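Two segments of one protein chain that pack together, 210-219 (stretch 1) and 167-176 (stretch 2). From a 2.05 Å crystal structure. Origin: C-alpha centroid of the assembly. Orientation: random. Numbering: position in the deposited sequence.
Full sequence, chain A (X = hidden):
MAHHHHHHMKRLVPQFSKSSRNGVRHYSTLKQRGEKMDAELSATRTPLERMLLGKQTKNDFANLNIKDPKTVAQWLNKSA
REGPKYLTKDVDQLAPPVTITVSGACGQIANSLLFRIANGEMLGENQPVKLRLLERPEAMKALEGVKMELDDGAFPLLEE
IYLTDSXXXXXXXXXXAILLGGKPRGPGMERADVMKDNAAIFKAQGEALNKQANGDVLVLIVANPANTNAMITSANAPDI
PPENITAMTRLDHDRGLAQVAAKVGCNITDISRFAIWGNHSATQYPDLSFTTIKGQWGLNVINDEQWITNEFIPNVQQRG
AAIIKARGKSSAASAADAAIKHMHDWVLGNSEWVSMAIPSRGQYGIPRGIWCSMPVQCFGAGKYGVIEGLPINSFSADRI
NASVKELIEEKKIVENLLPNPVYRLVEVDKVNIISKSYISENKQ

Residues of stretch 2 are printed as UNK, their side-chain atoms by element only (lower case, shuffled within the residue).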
ATOM      1  N   ASN A 210      -2.833  28.032   7.696  1.00 27.06           N
ATOM      2  CA  ASN A 210      -2.346  29.014   8.647  1.00 28.84           C
ATOM      3  C   ASN A 210      -3.366  29.229   9.748  1.00 29.10           C
ATOM      4  O   ASN A 210      -3.008  29.326  10.925  1.00 29.76           O
ATOM      5  CB  ASN A 210      -2.025  30.332   7.936  1.00 28.54           C
ATOM      6  CG  ASN A 210      -1.099  31.206   8.747  1.00 31.79           C
ATOM      7  OD1 ASN A 210       0.106  30.991   8.753  1.00 35.41           O
ATOM      8  ND2 ASN A 210      -1.656  32.195   9.443  1.00 30.66           N
ATOM      9  N   LYS A 211      -4.644  29.250   9.382  1.00 29.32           N
ATOM     10  CA  LYS A 211      -5.714  29.505  10.341  1.00 30.43           C
ATOM     11  C   LYS A 211      -6.019  28.299  11.228  1.00 30.28           C
ATOM     12  O   LYS A 211      -6.177  28.451  12.442  1.00 31.23           O
ATOM     13  CB  LYS A 211      -6.967  29.927   9.583  1.00 31.69           C
ATOM     14  CG  LYS A 211      -8.206  29.998  10.407  1.00 31.88           C
ATOM     15  CD  LYS A 211      -9.408  30.201   9.511  1.00 36.21           C
ATOM     16  CE  LYS A 211     -10.700  30.167  10.323  1.00 33.24           C
ATOM     17  NZ  LYS A 211     -11.848  29.873   9.430  1.00 36.87           N
ATOM     18  N   GLN A 212      -6.062  27.092  10.661  1.00 31.13           N
ATOM     19  CA  GLN A 212      -6.688  25.935  11.295  1.00 30.51           C
ATOM     20  C   GLN A 212      -5.728  24.902  11.863  1.00 33.09           C
ATOM     21  O   GLN A 212      -6.059  24.279  12.882  1.00 29.06           O
ATOM     22  CB  GLN A 212      -7.601  25.222  10.293  1.00 28.54           C
ATOM     23  CG  GLN A 212      -8.748  26.072   9.775  1.00 29.81           C
ATOM     24  CD  GLN A 212      -9.822  26.261  10.842  1.00 32.49           C
ATOM     25  OE1 GLN A 212      -9.738  27.159  11.666  1.00 33.64           O
ATOM     26  NE2 GLN A 212     -10.814  25.374  10.848  1.00 30.58           N
ATOM     27  N   ALA A 213      -4.560  24.707  11.239  1.00 27.63           N
ATOM     28  CA  ALA A 213      -3.645  23.631  11.599  1.00 27.02           C
ATOM     29  C   ALA A 213      -2.894  23.972  12.882  1.00 27.86           C
ATOM     30  O   ALA A 213      -2.875  25.117  13.342  1.00 28.78           O
ATOM     31  CB  ALA A 213      -2.658  23.363  10.456  1.00 25.88           C
ATOM     32  N   ASN A 214      -2.262  22.967  13.471  1.00 27.64           N
ATOM     33  CA  ASN A 214      -1.463  23.254  14.653  1.00 28.86           C
ATOM     34  C   ASN A 214      -0.168  23.961  14.255  1.00 32.87           C
ATOM     35  O   ASN A 214       0.267  23.919  13.096  1.00 27.30           O
ATOM     36  CB  ASN A 214      -1.231  21.965  15.433  1.00 33.39           C
ATOM     37  CG  ASN A 214      -2.508  21.489  16.141  1.00 33.78           C
ATOM     38  OD1 ASN A 214      -3.379  22.299  16.493  1.00 30.11           O
ATOM     39  ND2 ASN A 214      -2.646  20.181  16.300  1.00 29.93           N
ATOM     40  N   GLY A 215       0.436  24.646  15.233  1.00 36.53           N
ATOM     41  CA  GLY A 215       1.519  25.571  14.926  1.00 30.41           C
ATOM     42  C   GLY A 215       2.744  24.907  14.331  1.00 33.57           C
ATOM     43  O   GLY A 215       3.485  25.536  13.561  1.00 32.21           O
ATOM     44  N   ASP A 216       3.003  23.650  14.704  1.00 33.87           N
ATOM     45  CA  ASP A 216       4.170  22.900  14.250  1.00 31.69           C
ATOM     46  C   ASP A 216       3.867  22.021  13.047  1.00 31.53           C
ATOM     47  O   ASP A 216       4.602  21.058  12.802  1.00 26.69           O
ATOM     48  CB  ASP A 216       4.721  22.025  15.381  1.00 33.48           C
ATOM     49  CG  ASP A 216       5.261  22.835  16.548  1.00 43.18           C
ATOM     50  OD1 ASP A 216       5.665  24.005  16.341  1.00 46.88           O
ATOM     51  OD2 ASP A 216       5.287  22.292  17.676  1.00 42.72           O
ATOM     52  N   VAL A 217       2.777  22.305  12.324  1.00 28.10           N
ATOM     53  CA  VAL A 217       2.339  21.421  11.250  1.00 24.57           C
ATOM     54  C   VAL A 217       3.438  21.285  10.195  1.00 24.71           C
ATOM     55  O   VAL A 217       4.148  22.249   9.867  1.00 23.91           O
ATOM     56  CB  VAL A 217       1.022  21.932  10.638  1.00 24.55           C
ATOM     57  CG1 VAL A 217       1.204  23.351  10.111  1.00 24.85           C
ATOM     58  CG2 VAL A 217       0.543  20.997   9.517  1.00 23.56           C
ATOM     59  N   LEU A 218       3.614  20.067   9.693  1.00 23.11           N
ATOM     60  CA  LEU A 218       4.489  19.813   8.554  1.00 22.40           C
ATOM     61  C   LEU A 218       3.609  19.542   7.350  1.00 26.81           C
ATOM     62  O   LEU A 218       2.659  18.752   7.442  1.00 24.87           O
ATOM     63  CB  LEU A 218       5.453  18.646   8.813  1.00 21.88           C
ATOM     64  CG  LEU A 218       6.324  18.773  10.071  1.00 25.43           C
ATOM     65  CD1 LEU A 218       7.206  17.547  10.235  1.00 26.87           C
ATOM     66  CD2 LEU A 218       7.185  20.079  10.047  1.00 23.17           C
ATOM     67  N   VAL A 219       3.901  20.230   6.244  1.00 21.18           N
ATOM     68  CA  VAL A 219       3.083  20.189   5.033  1.00 20.74           C
ATOM     69  C   VAL A 219       3.932  19.652   3.888  1.00 26.65           C
ATOM     70  O   VAL A 219       4.985  20.227   3.566  1.00 22.78           O
ATOM     71  CB  VAL A 219       2.527  21.579   4.671  1.00 21.22           C
ATOM     72  CG1 VAL A 219       1.622  21.477   3.472  1.00 20.91           C
ATOM     73  CG2 VAL A 219       1.792  22.210   5.841  1.00 22.43           C
ATOM     74  N   UNK A 167     -11.999  22.885   3.026  1.00 28.00           N
ATOM     75  CA  UNK A 167     -10.608  23.041   3.422  1.00 26.86           C
ATOM     76  C   UNK A 167     -10.516  23.568   4.842  1.00 28.07           C
ATOM     77  O   UNK A 167      -9.647  23.146   5.612  1.00 28.10           O
ATOM     78  c   UNK A 167      -9.296  24.259  -0.022  1.00 45.28           C
ATOM     79  o   UNK A 167      -8.975  23.778  -1.141  1.00 39.82           O
ATOM     80  c   UNK A 167      -9.749  23.305   1.061  1.00 39.51           C
ATOM     81  c   UNK A 167      -9.885  23.956   2.436  1.00 27.84           C
ATOM     82  o   UNK A 167      -9.259  25.484   0.244  1.00 48.71           O
ATOM     83  N   UNK A 168     -11.432  24.459   5.224  1.00 28.27           N
ATOM     84  CA  UNK A 168     -11.442  24.922   6.606  1.00 28.68           C
ATOM     85  C   UNK A 168     -11.632  23.757   7.581  1.00 28.60           C
ATOM     86  O   UNK A 168     -10.854  23.602   8.529  1.00 28.48           O
ATOM     87  c   UNK A 168     -12.530  25.977   6.806  1.00 30.01           C
ATOM     88  o   UNK A 168     -11.642  27.535   8.407  1.00 31.20           O
ATOM     89  n   UNK A 168     -13.296  26.186   9.084  1.00 32.41           N
ATOM     90  c   UNK A 168     -12.452  26.633   8.173  1.00 30.91           C
ATOM     91  N   UNK A 169     -12.625  22.895   7.339  1.00 28.72           N
ATOM     92  CA  UNK A 169     -12.809  21.756   8.247  1.00 35.37           C
ATOM     93  C   UNK A 169     -11.628  20.790   8.183  1.00 28.27           C
ATOM     94  O   UNK A 169     -11.186  20.274   9.220  1.00 27.62           O
ATOM     95  o   UNK A 169     -16.484  21.507   7.816  1.00 52.46           O
ATOM     96  c   UNK A 169     -14.125  21.003   7.967  1.00 37.69           C
ATOM     97  c   UNK A 169     -15.393  21.799   8.365  1.00 50.65           C
ATOM     98  o   UNK A 169     -15.327  22.681   9.253  1.00 55.39           O
ATOM     99  N   UNK A 170     -11.095  20.554   6.980  1.00 26.66           N
ATOM    100  CA  UNK A 170     -10.070  19.527   6.789  1.00 25.62           C
ATOM    101  C   UNK A 170      -8.837  19.777   7.654  1.00 27.04           C
ATOM    102  O   UNK A 170      -8.336  18.859   8.315  1.00 25.15           O
ATOM    103  c   UNK A 170      -9.684  19.448   5.308  1.00 24.85           C
ATOM    104  N   UNK A 171      -8.346  21.016   7.686  1.00 25.62           N
ATOM    105  CA  UNK A 171      -7.071  21.306   8.333  1.00 25.43           C
ATOM    106  C   UNK A 171      -7.176  21.610   9.818  1.00 26.37           C
ATOM    107  O   UNK A 171      -6.133  21.776  10.460  1.00 29.39           O
ATOM    108  c   UNK A 171      -4.965  21.296   5.989  1.00 29.58           C
ATOM    109  c   UNK A 171      -6.580  22.854   5.191  1.00 24.58           C
ATOM    110  c   UNK A 171      -5.187  21.688   3.634  1.00 26.74           C
ATOM    111  c   UNK A 171      -5.963  22.214   6.252  1.00 24.42           C
ATOM    112  c   UNK A 171      -6.193  22.605   3.885  1.00 28.09           C
ATOM    113  c   UNK A 171      -4.566  21.041   4.687  1.00 26.79           C
ATOM    114  c   UNK A 171      -6.385  22.490   7.657  1.00 25.31           C
ATOM    115  N   UNK A 172      -8.389  21.692  10.371  1.00 27.28           N
ATOM    116  CA  UNK A 172      -8.560  21.892  11.807  1.00 28.31           C
ATOM    117  C   UNK A 172      -7.735  20.872  12.580  1.00 31.65           C
ATOM    118  O   UNK A 172      -7.890  19.656  12.400  1.00 27.53           O
ATOM    119  c   UNK A 172     -13.322  22.743  12.422  1.00 31.77           C
ATOM    120  n   UNK A 172     -13.883  23.742  11.764  1.00 32.19           N
ATOM    121  n   UNK A 172     -12.468  22.993  13.406  1.00 32.00           N
ATOM    122  n   UNK A 172     -13.604  21.491  12.086  1.00 31.21           N
ATOM    123  c   UNK A 172     -11.768  21.956  14.152  1.00 31.66           C
ATOM    124  c   UNK A 172     -10.050  21.801  12.203  1.00 29.29           C
ATOM    125  c   UNK A 172     -10.290  21.856  13.737  1.00 30.49           C
ATOM    126  N   UNK A 173      -6.847  21.384  13.429  1.00 28.44           N
ATOM    127  CA  UNK A 173      -6.016  20.564  14.283  1.00 28.43           C
ATOM    128  C   UNK A 173      -4.980  19.721  13.572  1.00 31.68           C
ATOM    129  O   UNK A 173      -4.455  18.779  14.168  1.00 33.39           O
ATOM    130  N   UNK A 174      -4.626  20.058  12.334  1.00 31.83           N
ATOM    131  CA  UNK A 174      -3.671  19.238  11.600  1.00 25.24           C
ATOM    132  C   UNK A 174      -2.281  19.355  12.208  1.00 26.53           C
ATOM    133  O   UNK A 174      -1.810  20.459  12.509  1.00 25.77           O
ATOM    134  c   UNK A 174      -3.645  19.643  10.129  1.00 24.45           C
ATOM    135  N   UNK A 175      -1.646  18.206  12.430  1.00 26.43           N
ATOM    136  CA  UNK A 175      -0.224  18.149  12.736  1.00 27.87           C
ATOM    137  C   UNK A 175       0.594  17.905  11.485  1.00 28.37           C
ATOM    138  O   UNK A 175       1.772  18.278  11.432  1.00 23.64           O
ATOM    139  c   UNK A 175       0.090  17.035  13.734  1.00 25.21           C
ATOM    140  c   UNK A 175      -0.569  17.243  15.046  1.00 32.24           C
ATOM    141  o   UNK A 175      -1.328  16.341  15.457  1.00 26.72           O
ATOM    142  o   UNK A 175      -0.323  18.301  15.662  1.00 36.17           O
ATOM    143  N   UNK A 176      -0.030  17.270  10.497  1.00 23.03           N
ATOM    144  CA  UNK A 176       0.581  16.916   9.233  1.00 26.16           C
ATOM    145  C   UNK A 176      -0.432  17.142   8.129  1.00 24.56           C
ATOM    146  O   UNK A 176      -1.633  16.946   8.324  1.00 25.60           O
ATOM    147  c   UNK A 176       3.328  15.504  10.249  1.00 26.58           C
ATOM    148  c   UNK A 176       4.232  15.207  11.266  1.00 24.68           C
ATOM    149  c   UNK A 176       2.480  14.158  12.488  1.00 24.19           C
ATOM    150  o   UNK A 176       4.671  14.234  13.409  1.00 23.99           O
ATOM    151  c   UNK A 176       1.022  15.450   9.236  1.00 21.67           C
ATOM    152  c   UNK A 176       1.588  14.460  11.466  1.00 22.80           C
ATOM    153  c   UNK A 176       1.994  15.121  10.335  1.00 22.84           C
ATOM    154  c   UNK A 176       3.798  14.531  12.383  1.00 24.00           C
TER
HETATM  155  O   HOH W   1       3.768  18.371  13.229  1.00 25.92           O

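Position 167 carries three carbons in a row, the third bearing two oxygens, and its side chain comes no nearer to stretch 1 than 7.7 Å, CB to Gln212 CG: Glu167, a helical residue whose end leads away from the contact.

At 168 two carbons end in one oxygen and one nitrogen, an amide, the oxygen 2.6 Å from Lys211 NZ: Asn168. Its OD1 accepts a hydrogen bond from that ammonium, while its backbone O accepts one from Gln212 NE2 at 2.9 Å, so a single helical residue holds two neighbouring side chains.

Position 169 has two carbons, the second with two oxygens, and points away from stretch 1; this is Asp169. Position 170, with a lone carbon also directed away, is Ala170.

At 171 one carbon, 4.0 Å from Gln212 CB, leads to a six-carbon ring without oxygen, whose end leads away: Phe171. Its CB makes that approach, and its backbone O lies 3.3 Å from Ala213 CA in a CA-H...O contact.

Position 172 runs through three carbons and a nitrogen to a carbon holding two more nitrogens, a guanidinium that Gln212 NE2 meets obliquely: Arg172. It folds back within its own stretch, NH2 meeting Asp169 OD1 at 3.1 Å in a salt bridge.

Position 173 has no side-chain atoms and a phi of 67°, a value that favours glycine: Gly173. Its N donates to Gln212 O at 3.0 Å from within the type II turn that runs from Phe171 to position 174.

A single carbon at 174 lies 3.9 Å from Ala213 CB: Ala174. Its backbone O accepts from Asn214 N at 2.7 Å.

At 175 two carbons end in two oxygens, one of them 3.1 Å from Asn214 ND2. This is Asp175, whose CB points away although the carboxylate returns to take that hydrogen bond through OD1. Its backbone O accepts from Leu218 N at 3.1 Å and from a water that also donates to Asp216 O.

Position 176 bears one carbon and a six-carbon ring with an oxygen, a ring carbon lying 3.9 Å from Leu218 CD1, which approaches the ring edge: Tyr176, that carbon being CE1.

The contact combines side-chain and backbone bonds. Lys211 and Gln212 side chains hold Asn168; backbone bonds from Gln212 O to Leu218 N then run along the two turns, the second a type I turn from Asn214 to Val217. Asn214 ND2 to Asp175 OD1 adds a side-chain bond among them before the parallel Leu218-Tyr176 bridge, whose side chains share one face of the sheet. Small residues, Ala213 against Ala174, accompany the close backbone approach.

Stretch 2 167-176: ENDAFRGADY
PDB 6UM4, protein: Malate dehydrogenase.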